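Local coordinates for extracellular solute-binding protein family 1 (Pseudothermotoga lettingae, PDB 5CI5), which binds alpha-D-tagatose and, as a solute-binding protein of the periplasmic type, probably delivers a sugar to an ABC transporter in the membrane, at residues Leu194-Phe199 and Lys224-Tyr229; Leu200-Gly205 and Lys293-Leu298; Pro79-Ala84 and Trp301-Pro306; Thr26-Gly31 and Glu56-Gly61. All blocks are in the same frame, centred on the assembly; numbering follows the deposited sequence.

Interaction 1 (Leu194-Phe199 and Lys224-Tyr229)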
loop_
_atom_site.group_PDB
_atom_site.type_symbol
_atom_site.label_atom_id
_atom_site.label_comp_id
_atom_site.label_asym_id
_atom_site.label_seq_id
_atom_site.Cartn_x
_atom_site.Cartn_y
_atom_site.Cartn_z
ATOM N N LEU A 194 -5.290 -6.600 0.903
ATOM C CA LEU A 194 -4.233 -6.338 1.861
ATOM C C LEU A 194 -4.702 -6.600 3.274
ATOM O O LEU A 194 -3.947 -7.151 4.087
ATOM C CB LEU A 194 -3.720 -4.897 1.706
ATOM C CG LEU A 194 -2.930 -4.618 0.427
ATOM C CD1 LEU A 194 -2.887 -3.134 0.152
ATOM C CD2 LEU A 194 -1.536 -5.196 0.523
ATOM N N GLY A 195 -5.940 -6.223 3.580
ATOM C CA GLY A 195 -6.517 -6.494 4.894
ATOM C C GLY A 195 -6.568 -7.991 5.160
ATOM O O GLY A 195 -6.121 -8.479 6.198
ATOM N N TYR A 196 -7.119 -8.745 4.218
ATOM C CA TYR A 196 -7.160 -10.173 4.396
ATOM C C TYR A 196 -5.749 -10.771 4.566
ATOM O O TYR A 196 -5.523 -11.612 5.446
ATOM C CB TYR A 196 -7.890 -10.852 3.229
ATOM C CG TYR A 196 -7.847 -12.348 3.396
ATOM C CD1 TYR A 196 -8.542 -12.967 4.448
ATOM C CD2 TYR A 196 -7.091 -13.127 2.564
ATOM C CE1 TYR A 196 -8.465 -14.331 4.643
ATOM C CE2 TYR A 196 -7.020 -14.494 2.745
ATOM C CZ TYR A 196 -7.712 -15.077 3.779
ATOM O OH TYR A 196 -7.621 -16.451 3.960
HETATM N N MSE A 197 -4.796 -10.339 3.740
HETATM C CA MSE A 197 -3.418 -10.810 3.850
HETATM C C MSE A 197 -2.824 -10.520 5.215
HETATM O O MSE A 197 -2.138 -11.379 5.771
HETATM C CB MSE A 197 -2.526 -10.190 2.768
HETATM C CG MSE A 197 -2.763 -10.768 1.402
HETATM SE SE MSE A 197 -1.620 -9.939 0.040
HETATM C CE MSE A 197 0.115 -10.621 0.686
HETATM N N MSE A 198 -3.059 -9.321 5.749
HETATM C CA MSE A 198 -2.578 -8.997 7.103
HETATM C C MSE A 198 -3.072 -10.029 8.116
HETATM O O MSE A 198 -2.285 -10.510 8.933
HETATM C CB MSE A 198 -3.008 -7.578 7.516
HETATM C CG MSE A 198 -2.292 -6.505 6.762
HETATM SE SE MSE A 198 -0.463 -6.308 7.410
HETATM C CE MSE A 198 -0.864 -5.428 9.094
ATOM N N PHE A 199 -4.356 -10.390 8.046
ATOM C CA PHE A 199 -4.908 -11.363 8.987
ATOM C C PHE A 199 -4.456 -12.810 8.677
ATOM O O PHE A 199 -4.204 -13.595 9.595
ATOM C CB PHE A 199 -6.434 -11.255 8.994
ATOM C CG PHE A 199 -6.953 -10.073 9.799
ATOM C CD1 PHE A 199 -6.625 -8.772 9.466
ATOM C CD2 PHE A 199 -7.754 -10.283 10.907
ATOM C CE1 PHE A 199 -7.116 -7.707 10.223
ATOM C CE2 PHE A 199 -8.223 -9.237 11.665
ATOM C CZ PHE A 199 -7.892 -7.940 11.327
ATOM N N LYS A 224 -9.622 -19.159 9.557
ATOM C CA LYS A 224 -9.636 -18.432 10.808
ATOM C C LYS A 224 -9.489 -16.922 10.534
ATOM O O LYS A 224 -10.220 -16.102 11.094
ATOM C CB LYS A 224 -8.519 -18.932 11.729
ATOM C CG LYS A 224 -8.577 -18.363 13.120
ATOM C CD LYS A 224 -7.422 -18.820 13.964
ATOM C CE LYS A 224 -7.529 -18.274 15.370
ATOM N NZ LYS A 224 -6.369 -18.734 16.179
ATOM N N ALA A 225 -8.539 -16.572 9.670
ATOM C CA ALA A 225 -8.318 -15.170 9.279
ATOM C C ALA A 225 -9.542 -14.582 8.600
ATOM O O ALA A 225 -9.949 -13.474 8.909
ATOM C CB ALA A 225 -7.106 -15.076 8.351
ATOM N N LEU A 226 -10.134 -15.320 7.670
ATOM C CA LEU A 226 -11.322 -14.837 6.977
ATOM C C LEU A 226 -12.491 -14.595 7.943
ATOM O O LEU A 226 -13.177 -13.579 7.860
ATOM C CB LEU A 226 -11.744 -15.819 5.873
ATOM C CG LEU A 226 -12.990 -15.421 5.088
ATOM C CD1 LEU A 226 -12.888 -14.022 4.465
ATOM C CD2 LEU A 226 -13.306 -16.458 4.005
ATOM N N LYS A 227 -12.707 -15.535 8.849
ATOM C CA LYS A 227 -13.796 -15.411 9.822
ATOM C C LYS A 227 -13.574 -14.229 10.773
ATOM O O LYS A 227 -14.493 -13.449 11.000
ATOM C CB LYS A 227 -13.950 -16.709 10.617
ATOM C CG LYS A 227 -14.572 -17.795 9.797
ATOM C CD LYS A 227 -14.941 -19.034 10.612
ATOM C CE LYS A 227 -15.680 -20.011 9.706
ATOM N NZ LYS A 227 -16.255 -21.157 10.454
ATOM N N PHE A 228 -12.355 -14.012 11.252
ATOM C CA PHE A 228 -12.140 -12.928 12.203
ATOM C C PHE A 228 -12.217 -11.578 11.518
ATOM O O PHE A 228 -12.873 -10.681 12.020
ATOM C CB PHE A 228 -10.799 -13.081 12.923
ATOM C CG PHE A 228 -10.581 -12.080 14.027
ATOM C CD1 PHE A 228 -11.590 -11.783 14.938
ATOM C CD2 PHE A 228 -9.378 -11.424 14.146
ATOM C CE1 PHE A 228 -11.370 -10.865 15.970
ATOM C CE2 PHE A 228 -9.154 -10.517 15.180
ATOM C CZ PHE A 228 -10.153 -10.228 16.081
ATOM N N TYR A 229 -11.598 -11.453 10.346
ATOM C CA TYR A 229 -11.619 -10.203 9.597
ATOM C C TYR A 229 -13.041 -9.786 9.301
ATOM O O TYR A 229 -13.432 -8.656 9.542
ATOM C CB TYR A 229 -10.821 -10.370 8.312
ATOM C CG TYR A 229 -10.604 -9.113 7.494
ATOM C CD1 TYR A 229 -9.790 -8.094 7.949
ATOM C CD2 TYR A 229 -11.184 -8.973 6.246
ATOM C CE1 TYR A 229 -9.580 -6.950 7.193
ATOM C CE2 TYR A 229 -10.970 -7.832 5.474
ATOM C CZ TYR A 229 -10.152 -6.831 5.944
ATOM O OH TYR A 229 -9.938 -5.665 5.224
#
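Aromatic contacts carry the packing of Phe199 against Phe228 and Tyr229, where the axes of 194-199 and 224-229, parts of helices 190-202 and 220-234, approach to 9.0 Å with 121° between their directions. Tyr229 turns its edge to the face of Phe199, the planes 65° apart and Tyr229 CD1 3.5 Å from Phe199 CE1; its CB lies over the same ring as a CH-pi contact. Phe228 instead meets the rim of that ring, its CD2 3.5 Å from Phe199 CE2. Tyr229 reaches this place because its CG stands anti to the backbone N (chi1 -173°), which carries the ring across to the other helix. There one face of it covers the backbone from Gly195 to Tyr196, with OH 3.5 Å from Gly195 CA. The absence of a side chain at Gly195 lets the hydroxyl come this close; the OH bonds to Ser185 O.

Apolar contacts complete the interface: Ala225 CB lies 3.9 Å from Phe199 CB, and Tyr196 brings CE1 to 3.8 Å from Leu226 CB, while its OH bonds to Gly222 O. An alanine in place of Phe199 would probably open a gap between the helices and leave the Tyr229 edge without the ring face it points at. Around the pair, Trp162 and His288 extend the aromatic cluster, and helices 376-391 and 397-413 pack against Tyr196, Tyr229 and Leu226.

Interaction 2 (Leu200-Gly205 and Lys293-Leu298)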
loop_
_atom_site.group_PDB
_atom_site.type_symbol
_atom_site.label_atom_id
_atom_site.label_comp_id
_atom_site.label_asym_id
_atom_site.label_seq_id
_atom_site.Cartn_x
_atom_site.Cartn_y
_atom_site.Cartn_z
ATOM N N LEU A 200 -4.356 -13.153 7.399
ATOM C CA LEU A 200 -3.884 -14.473 6.957
ATOM C C LEU A 200 -2.489 -14.767 7.493
ATOM O O LEU A 200 -2.251 -15.818 8.082
ATOM C CB LEU A 200 -3.874 -14.514 5.431
ATOM C CG LEU A 200 -3.281 -15.734 4.732
ATOM C CD1 LEU A 200 -4.075 -17.002 4.992
ATOM C CD2 LEU A 200 -3.165 -15.447 3.220
ATOM N N TYR A 201 -1.567 -13.830 7.280
ATOM C CA TYR A 201 -0.201 -14.001 7.736
ATOM C C TYR A 201 -0.138 -13.910 9.263
ATOM O O TYR A 201 0.661 -14.635 9.877
ATOM C CB TYR A 201 0.736 -12.994 7.026
ATOM C CG TYR A 201 1.079 -13.457 5.612
ATOM C CD1 TYR A 201 0.251 -13.165 4.527
ATOM C CD2 TYR A 201 2.208 -14.237 5.365
ATOM C CE1 TYR A 201 0.539 -13.617 3.260
ATOM C CE2 TYR A 201 2.499 -14.700 4.074
ATOM C CZ TYR A 201 1.656 -14.391 3.031
ATOM O OH TYR A 201 1.898 -14.840 1.733
ATOM N N ALA A 202 -0.998 -13.104 9.875
ATOM C CA ALA A 202 -1.038 -13.048 11.341
ATOM C C ALA A 202 -1.529 -14.373 11.944
ATOM O O ALA A 202 -1.197 -14.686 13.074
ATOM C CB ALA A 202 -1.910 -11.887 11.813
ATOM N N ALA A 203 -2.300 -15.146 11.175
ATOM C CA ALA A 203 -2.762 -16.466 11.584
ATOM C C ALA A 203 -1.757 -17.583 11.232
ATOM O O ALA A 203 -2.022 -18.751 11.500
ATOM C CB ALA A 203 -4.104 -16.762 10.948
ATOM N N GLY A 204 -0.621 -17.208 10.636
ATOM C CA GLY A 204 0.403 -18.164 10.225
ATOM C C GLY A 204 0.167 -18.831 8.879
ATOM O O GLY A 204 0.824 -19.831 8.561
ATOM N N GLY A 205 -0.771 -18.301 8.094
ATOM C CA GLY A 205 -1.020 -18.765 6.743
ATOM C C GLY A 205 -0.184 -18.034 5.707
ATOM O O GLY A 205 0.675 -17.218 6.048
ATOM N N LYS A 293 1.607 -15.357 14.517
ATOM C CA LYS A 293 2.873 -14.795 14.046
ATOM C C LYS A 293 2.697 -13.313 13.770
ATOM O O LYS A 293 1.697 -12.931 13.169
ATOM C CB LYS A 293 3.334 -15.464 12.745
ATOM C CG LYS A 293 3.610 -16.963 12.807
ATOM C CD LYS A 293 4.348 -17.428 11.534
ATOM C CE LYS A 293 4.456 -18.951 11.454
ATOM N NZ LYS A 293 4.833 -19.575 12.758
ATOM N N PRO A 294 3.691 -12.487 14.128
ATOM C CA PRO A 294 3.702 -11.100 13.665
ATOM C C PRO A 294 3.667 -11.020 12.154
ATOM O O PRO A 294 4.325 -11.819 11.479
ATOM C CB PRO A 294 5.022 -10.552 14.197
ATOM C CG PRO A 294 5.460 -11.497 15.237
ATOM C CD PRO A 294 4.913 -12.821 14.877
ATOM N N ALA A 295 2.925 -10.049 11.636
ATOM C CA ALA A 295 2.824 -9.860 10.188
ATOM C C ALA A 295 2.765 -8.401 9.784
ATOM O O ALA A 295 2.162 -7.570 10.457
ATOM C CB ALA A 295 1.587 -10.584 9.649
ATOM N N SER A 296 3.348 -8.146 8.627
ATOM C CA SER A 296 3.203 -6.892 7.930
ATOM C C SER A 296 3.298 -7.215 6.457
ATOM O O SER A 296 3.895 -8.229 6.087
ATOM C CB SER A 296 4.274 -5.887 8.363
ATOM O OG SER A 296 4.150 -4.639 7.690
ATOM N N VAL A 297 2.682 -6.382 5.628
ATOM C CA VAL A 297 2.758 -6.503 4.175
ATOM C C VAL A 297 3.483 -5.268 3.610
ATOM O O VAL A 297 3.251 -4.132 4.055
ATOM C CB VAL A 297 1.349 -6.646 3.508
ATOM C CG1 VAL A 297 1.450 -6.729 1.996
ATOM C CG2 VAL A 297 0.635 -7.887 4.058
ATOM N N LEU A 298 4.353 -5.525 2.635
ATOM C CA LEU A 298 5.175 -4.538 1.955
ATOM C C LEU A 298 4.364 -3.814 0.874
ATOM O O LEU A 298 3.563 -4.441 0.154
ATOM C CB LEU A 298 6.357 -5.256 1.308
ATOM C CG LEU A 298 7.394 -4.464 0.530
ATOM C CD1 LEU A 298 8.144 -3.537 1.475
ATOM C CD2 LEU A 298 8.362 -5.438 -0.151
#
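A Schellman motif ends helix 190-202, and the carbonyl of Ala202 in its last turn takes a backbone bond from Lys293, in the loop that leads from strand 283-286 to strand 298-304. Lys293 N donates to Ala202 O at 3.2 Å with an N-H...O angle of 164°, a fairly straight bond although the donor stands 39° above the carbonyl plane. The return contact is weaker: Ala202 CA approaches Lys293 O at 3.3 Å as a CA-H...O interaction. Together the two tie the helix end to the loop without any polar side chain. Asp291 and Ala292 also bond to the backbone of Ala202, which extends this attachment along the loop.

In the Schellman turn itself, Gly205 N reaches back to Leu200 O and Gly204 N to Tyr201 O. Gly204 makes the turn with a positive phi of 83°, a conformation that favours glycine, and its CA lies 4.2 Å from CD of Lys293, whose aliphatic chain runs past the turn.

Two residues after Lys293, the methyl of Ala295 presses into the side of the last helical turn, with CB 3.6 Å from Ala202 N and 3.7 Å from Tyr201 CB. Tyr201 meets the loop through this CB; its ring, turned the other way, has one face against Gly205 O, and its OH accepts a bond from Leu207 N. Past Ala295, Val297 packs on Leu194, Met197 and Met198 of the same helix as the chain heads for strand 298-304.

Interaction 3 (Pro79-Ala84 and Trp301-Pro306). With T6T (alpha-D-tagatopyranose), chain C.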
loop_
_atom_site.group_PDB
_atom_site.type_symbol
_atom_site.label_atom_id
_atom_site.label_comp_id
_atom_site.label_asym_id
_atom_site.label_seq_id
_atom_site.Cartn_x
_atom_site.Cartn_y
_atom_site.Cartn_z
ATOM N N PRO A 79 1.454 7.985 -20.701
ATOM C CA PRO A 79 2.622 8.596 -20.058
ATOM C C PRO A 79 3.989 8.153 -20.607
ATOM O O PRO A 79 4.142 7.061 -21.183
ATOM C CB PRO A 79 2.472 8.128 -18.610
ATOM C CG PRO A 79 1.938 6.783 -18.769
ATOM C CD PRO A 79 0.963 6.837 -19.913
ATOM N N ASP A 80 4.991 9.010 -20.406
ATOM C CA ASP A 80 6.388 8.657 -20.595
ATOM C C ASP A 80 6.994 8.086 -19.316
ATOM O O ASP A 80 7.928 7.294 -19.379
ATOM C CB ASP A 80 7.174 9.876 -21.036
ATOM C CG ASP A 80 6.606 10.484 -22.294
ATOM O OD1 ASP A 80 6.466 9.731 -23.266
ATOM O OD2 ASP A 80 6.272 11.687 -22.308
ATOM N N LEU A 81 6.474 8.517 -18.163
ATOM C CA LEU A 81 6.885 8.019 -16.850
ATOM C C LEU A 81 5.622 7.835 -16.028
ATOM O O LEU A 81 4.777 8.714 -16.026
ATOM C CB LEU A 81 7.844 8.994 -16.153
ATOM C CG LEU A 81 8.567 8.455 -14.922
ATOM C CD1 LEU A 81 9.520 7.341 -15.248
ATOM C CD2 LEU A 81 9.303 9.621 -14.218
ATOM N N ALA A 82 5.460 6.674 -15.388
ATOM C CA ALA A 82 4.213 6.355 -14.672
ATOM C C ALA A 82 4.504 5.721 -13.339
ATOM O O ALA A 82 5.403 4.907 -13.222
ATOM C CB ALA A 82 3.318 5.388 -15.476
ATOM N N PHE A 83 3.717 6.106 -12.345
ATOM C CA PHE A 83 3.642 5.378 -11.098
ATOM C C PHE A 83 3.080 3.979 -11.349
ATOM O O PHE A 83 2.115 3.822 -12.085
ATOM C CB PHE A 83 2.756 6.129 -10.110
ATOM C CG PHE A 83 3.517 7.035 -9.176
ATOM C CD1 PHE A 83 4.361 8.032 -9.659
ATOM C CD2 PHE A 83 3.372 6.888 -7.797
ATOM C CE1 PHE A 83 5.066 8.842 -8.783
ATOM C CE2 PHE A 83 4.073 7.686 -6.929
ATOM C CZ PHE A 83 4.922 8.666 -7.415
ATOM N N ALA A 84 3.670 2.986 -10.699
ATOM C CA ALA A 84 3.163 1.613 -10.752
ATOM C C ALA A 84 3.342 1.007 -9.363
ATOM O O ALA A 84 4.404 1.138 -8.734
ATOM C CB ALA A 84 3.874 0.783 -11.810
ATOM N N TRP A 301 5.352 2.399 -4.416
ATOM C CA TRP A 301 5.200 2.710 -5.838
ATOM C C TRP A 301 6.561 2.840 -6.503
ATOM O O TRP A 301 7.496 3.360 -5.901
ATOM C CB TRP A 301 4.403 4.000 -6.042
ATOM C CG TRP A 301 3.019 3.828 -5.546
ATOM C CD1 TRP A 301 2.618 3.876 -4.248
ATOM C CD2 TRP A 301 1.862 3.481 -6.315
ATOM N NE1 TRP A 301 1.282 3.578 -4.154
ATOM C CE2 TRP A 301 0.798 3.337 -5.412
ATOM C CE3 TRP A 301 1.628 3.267 -7.680
ATOM C CZ2 TRP A 301 -0.497 3.023 -5.826
ATOM C CZ3 TRP A 301 0.348 2.947 -8.083
ATOM C CH2 TRP A 301 -0.692 2.805 -7.156
ATOM N N ALA A 302 6.643 2.342 -7.738
ATOM C CA ALA A 302 7.803 2.496 -8.607
ATOM C C ALA A 302 7.481 3.431 -9.763
ATOM O O ALA A 302 6.318 3.636 -10.107
ATOM C CB ALA A 302 8.260 1.144 -9.167
ATOM N N LEU A 303 8.535 3.995 -10.335
ATOM C CA LEU A 303 8.470 4.748 -11.569
ATOM C C LEU A 303 8.837 3.814 -12.725
ATOM O O LEU A 303 9.864 3.142 -12.680
ATOM C CB LEU A 303 9.413 5.950 -11.537
ATOM C CG LEU A 303 9.218 6.867 -10.348
ATOM C CD1 LEU A 303 10.352 7.879 -10.261
ATOM C CD2 LEU A 303 7.889 7.577 -10.451
ATOM N N VAL A 304 7.973 3.760 -13.731
ATOM C CA VAL A 304 8.198 2.898 -14.902
ATOM C C VAL A 304 8.105 3.726 -16.183
ATOM O O VAL A 304 7.465 4.761 -16.205
ATOM C CB VAL A 304 7.204 1.707 -14.988
ATOM C CG1 VAL A 304 7.227 0.932 -13.679
ATOM C CG2 VAL A 304 5.791 2.161 -15.322
ATOM N N ILE A 305 8.766 3.244 -17.229
ATOM C CA ILE A 305 8.798 3.900 -18.536
ATOM C C ILE A 305 8.181 2.969 -19.559
ATOM O O ILE A 305 8.733 1.902 -19.805
ATOM C CB ILE A 305 10.236 4.241 -18.944
ATOM C CG1 ILE A 305 10.847 5.229 -17.943
ATOM C CG2 ILE A 305 10.276 4.809 -20.369
ATOM C CD1 ILE A 305 12.318 5.437 -18.132
ATOM N N PRO A 306 7.050 3.358 -20.166
ATOM C CA PRO A 306 6.439 2.464 -21.144
ATOM C C PRO A 306 7.354 2.251 -22.354
ATOM O O PRO A 306 8.012 3.180 -22.812
ATOM C CB PRO A 306 5.140 3.194 -21.535
ATOM C CG PRO A 306 4.831 4.035 -20.334
ATOM C CD PRO A 306 6.193 4.532 -19.913
HETATM O O3 T6T C . 1.071 0.402 -0.025
HETATM C C3 T6T C . 0.769 1.146 -1.200
HETATM C C4 T6T C . 0.403 0.169 -2.318
HETATM O O4 T6T C . 1.449 -0.798 -2.483
HETATM C C5 T6T C . -0.902 -0.500 -1.947
HETATM O O5 T6T C . -1.294 -1.420 -2.968
HETATM C C6 T6T C . -1.984 0.547 -1.707
HETATM O O6 T6T C . -1.570 1.408 -0.647
HETATM C C2 T6T C . -0.346 2.100 -0.916
HETATM O O2 T6T C . -0.531 2.969 -2.040
HETATM C C1 T6T C . -0.041 2.968 0.324
HETATM O O1 T6T C . 1.157 3.651 0.243
#
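This is an antiparallel strand pairing inside the mixed sheet of the lobe that contains the N-terminus, where strand 81-85 lies against strand 298-304, with Trp301 reaching the tagatose. Ala82 with Val304 and Ala84 with Ala302 are hydrogen-bonded pairs, each closed by two backbone bonds, the shortest from Ala302 N to Ala84 O at 2.7 Å. Phe83 and Leu303 form the non-hydrogen-bonded pair between them.

On the sheet face of Phe83 and Leu303 the two side chains lie side by side, Leu303 CD2 3.5 Å from Phe83 CE1. Leu81 reaches CD1 to Ile305 CG1 at 3.7 Å, and helix 312-322 covers this side. On the face of Ala82 and Ala84, the small methyls meet the branches of Val304, with Ala84 CB 3.8 Å from Val304 CG1, and helix 62-75 packs on Ala82. Pro306 closes the far end, its CG 3.2 Å from Pro79 O.

Trp301 sits between sheet and sugar. Phe83 CD2 touches its CB at 3.5 Å, and its CE3 lies 3.3 Å from Ala84 C. With CG beside the backbone N (chi1 -64°), the indole aims NE1 at T6T O2, 2.9 Å away and near the ring plane. Gln32, Asp85, Tyr135, Asp137, Arg139 and Arg370 also hydrogen-bond to the sugar. Held against Phe83 and the Ala84 backbone, the indole offers its single N-H to O2, which probably helps orient the sugar.

Interaction 4 (Thr26-Gly31 and Glu56-Gly61)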
loop_
_atom_site.group_PDB
_atom_site.type_symbol
_atom_site.label_atom_id
_atom_site.label_comp_id
_atom_site.label_asym_id
_atom_site.label_seq_id
_atom_site.Cartn_x
_atom_site.Cartn_y
_atom_site.Cartn_z
ATOM N N THR A 26 5.534 13.453 -20.210
ATOM C CA THR A 26 4.316 13.293 -19.431
ATOM C C THR A 26 4.567 12.330 -18.281
ATOM O O THR A 26 5.042 11.205 -18.524
ATOM C CB THR A 26 3.157 12.756 -20.306
ATOM O OG1 THR A 26 2.915 13.672 -21.380
ATOM C CG2 THR A 26 1.867 12.584 -19.521
ATOM N N ILE A 27 4.225 12.748 -17.049
ATOM C CA ILE A 27 4.272 11.870 -15.885
ATOM C C ILE A 27 2.871 11.639 -15.322
ATOM O O ILE A 27 2.100 12.568 -15.173
ATOM C CB ILE A 27 5.224 12.411 -14.777
ATOM C CG1 ILE A 27 5.336 11.418 -13.608
ATOM C CG2 ILE A 27 4.809 13.789 -14.261
ATOM C CD1 ILE A 27 6.385 11.789 -12.545
ATOM N N TRP A 28 2.555 10.382 -15.025
ATOM C CA TRP A 28 1.330 10.025 -14.332
ATOM C C TRP A 28 1.654 9.623 -12.917
ATOM O O TRP A 28 2.419 8.671 -12.707
ATOM C CB TRP A 28 0.622 8.877 -15.032
ATOM C CG TRP A 28 -0.045 9.291 -16.290
ATOM C CD1 TRP A 28 0.068 10.498 -16.927
ATOM C CD2 TRP A 28 -0.965 8.510 -17.060
ATOM N NE1 TRP A 28 -0.730 10.509 -18.063
ATOM C CE2 TRP A 28 -1.374 9.305 -18.156
ATOM C CE3 TRP A 28 -1.491 7.218 -16.928
ATOM C CZ2 TRP A 28 -2.272 8.840 -19.114
ATOM C CZ3 TRP A 28 -2.388 6.770 -17.884
ATOM C CH2 TRP A 28 -2.768 7.571 -18.951
ATOM N N ILE A 29 1.047 10.324 -11.959
ATOM C CA ILE A 29 1.246 10.064 -10.542
ATOM C C ILE A 29 -0.060 9.530 -9.997
ATOM O O ILE A 29 -1.113 10.148 -10.151
ATOM C CB ILE A 29 1.673 11.323 -9.790
ATOM C CG1 ILE A 29 2.921 11.912 -10.444
ATOM C CG2 ILE A 29 1.937 11.018 -8.312
ATOM C CD1 ILE A 29 3.307 13.283 -9.976
ATOM N N GLY A 30 0.026 8.355 -9.387
ATOM C CA GLY A 30 -1.150 7.652 -8.937
ATOM C C GLY A 30 -1.067 7.149 -7.515
ATOM O O GLY A 30 0.013 6.918 -6.977
ATOM N N GLY A 31 -2.237 6.996 -6.910
ATOM C CA GLY A 31 -2.336 6.468 -5.570
ATOM C C GLY A 31 -2.558 7.580 -4.585
ATOM O O GLY A 31 -2.744 8.746 -4.955
ATOM N N GLU A 56 4.164 17.557 -18.460
ATOM C CA GLU A 56 2.724 17.446 -18.319
ATOM C C GLU A 56 2.474 16.451 -17.205
ATOM O O GLU A 56 2.968 15.325 -17.253
ATOM C CB GLU A 56 2.075 16.976 -19.624
ATOM C CG GLU A 56 2.114 17.978 -20.780
ATOM C CD GLU A 56 0.862 18.841 -20.890
ATOM O OE1 GLU A 56 -0.067 18.690 -20.063
ATOM O OE2 GLU A 56 0.809 19.674 -21.819
ATOM N N VAL A 57 1.732 16.876 -16.190
ATOM C CA VAL A 57 1.445 16.051 -15.029
ATOM C C VAL A 57 -0.036 15.636 -15.018
ATOM O O VAL A 57 -0.936 16.459 -15.260
ATOM C CB VAL A 57 1.771 16.782 -13.712
ATOM C CG1 VAL A 57 1.407 15.902 -12.491
ATOM C CG2 VAL A 57 3.233 17.215 -13.653
ATOM N N GLN A 58 -0.312 14.361 -14.763
ATOM C CA GLN A 58 -1.688 13.961 -14.484
ATOM C C GLN A 58 -1.696 13.146 -13.178
ATOM O O GLN A 58 -0.866 12.248 -12.981
ATOM C CB GLN A 58 -2.296 13.170 -15.648
ATOM C CG GLN A 58 -3.786 12.850 -15.488
ATOM C CD GLN A 58 -4.436 12.377 -16.786
ATOM O OE1 GLN A 58 -3.858 12.506 -17.867
ATOM N NE2 GLN A 58 -5.651 11.831 -16.680
ATOM N N LEU A 59 -2.613 13.512 -12.284
ATOM C CA LEU A 59 -2.762 12.890 -10.967
ATOM C C LEU A 59 -3.966 11.976 -10.965
ATOM O O LEU A 59 -5.020 12.322 -11.503
ATOM C CB LEU A 59 -2.935 13.962 -9.878
ATOM C CG LEU A 59 -1.844 15.036 -9.837
ATOM C CD1 LEU A 59 -2.150 16.143 -8.804
ATOM C CD2 LEU A 59 -0.510 14.407 -9.562
ATOM N N PHE A 60 -3.824 10.822 -10.321
ATOM C CA PHE A 60 -4.868 9.805 -10.311
ATOM C C PHE A 60 -5.129 9.286 -8.905
ATOM O O PHE A 60 -4.196 8.862 -8.224
ATOM C CB PHE A 60 -4.487 8.593 -11.162
ATOM C CG PHE A 60 -4.279 8.881 -12.615
ATOM C CD1 PHE A 60 -3.097 9.422 -13.051
ATOM C CD2 PHE A 60 -5.255 8.559 -13.553
ATOM C CE1 PHE A 60 -2.870 9.640 -14.385
ATOM C CE2 PHE A 60 -5.036 8.784 -14.898
ATOM C CZ PHE A 60 -3.847 9.344 -15.314
ATOM N N GLY A 61 -6.397 9.222 -8.513
ATOM C CA GLY A 61 -6.760 8.529 -7.285
ATOM C C GLY A 61 -6.479 7.033 -7.352
ATOM O O GLY A 61 -6.464 6.418 -8.418
HETATM O O HOH W 1 -1.768 12.813 -19.517
#
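Trp28 and Phe60 form the tight part of this contact: Phe60 CZ stands over the centre of the indole, 3.5 Å from Trp28 CD2, with CE1 3.4 Å from Trp28 CG. The planes are 47° apart, so the rings meet obliquely. At its own edge Phe60 has Ile29 O. Tyr65 and Leu69 of helix 62-75 press on Trp28 as well. Beneath the rings five backbone bonds join the strands, from Ile27 N to Glu56 O at one end to Gly31 N to Phe60 O at the other. On the other face Ile27 and Ile29 are buried, while Val57 and Leu59 flank them towards solvent, Leu59 CD2 3.8 Å from Ile29 CB.

The solvent side is looser. Gln58, extended from a CG anti to the backbone N (chi1 -174°), runs beside the indole but leaves its OE1 3.7 Å from Trp28 NE1. A water bridges them, accepting from Trp28 NE1 at 2.9 Å and donating to Gln58 OE1 at 2.7 Å. Glu56 bends its carboxylate away from the first strand. A leucine in place of Trp28 would probably strip Phe60 of the flat surface beneath it and leave the bridging water without its indole donor.

Strands 25-30 and 55-60, running parallel at 19°, are joined through helix 37-51 as a beta-alpha-beta unit, the repeating element of the alpha/beta lobes of periplasmic binding proteins; its Gly31 end lies near the sugar.

Interactions 3 and 4 belong to one sheet, their centres 9 Å apart, with strand 25-30 lying between strands 55-60 and 81-85; Phe83 N to Trp28 O is one probable hydrogen bond between them. Interactions 1 and 2, also 9 Å apart, share helix 190-202 on the opposite side of the chain's centre, their centres 29 to 32 Å from those of interactions 3 and 4. Along the chain interaction 4 closes first; interactions 1 and 2, whose segments alternate, both nest inside the loop closed by interaction 3. Segment 293-298 runs directly towards Trp301, so the chain passes from one side to the other beside tagatose, consistent with the two-lobed, cleft-binding architecture of this family.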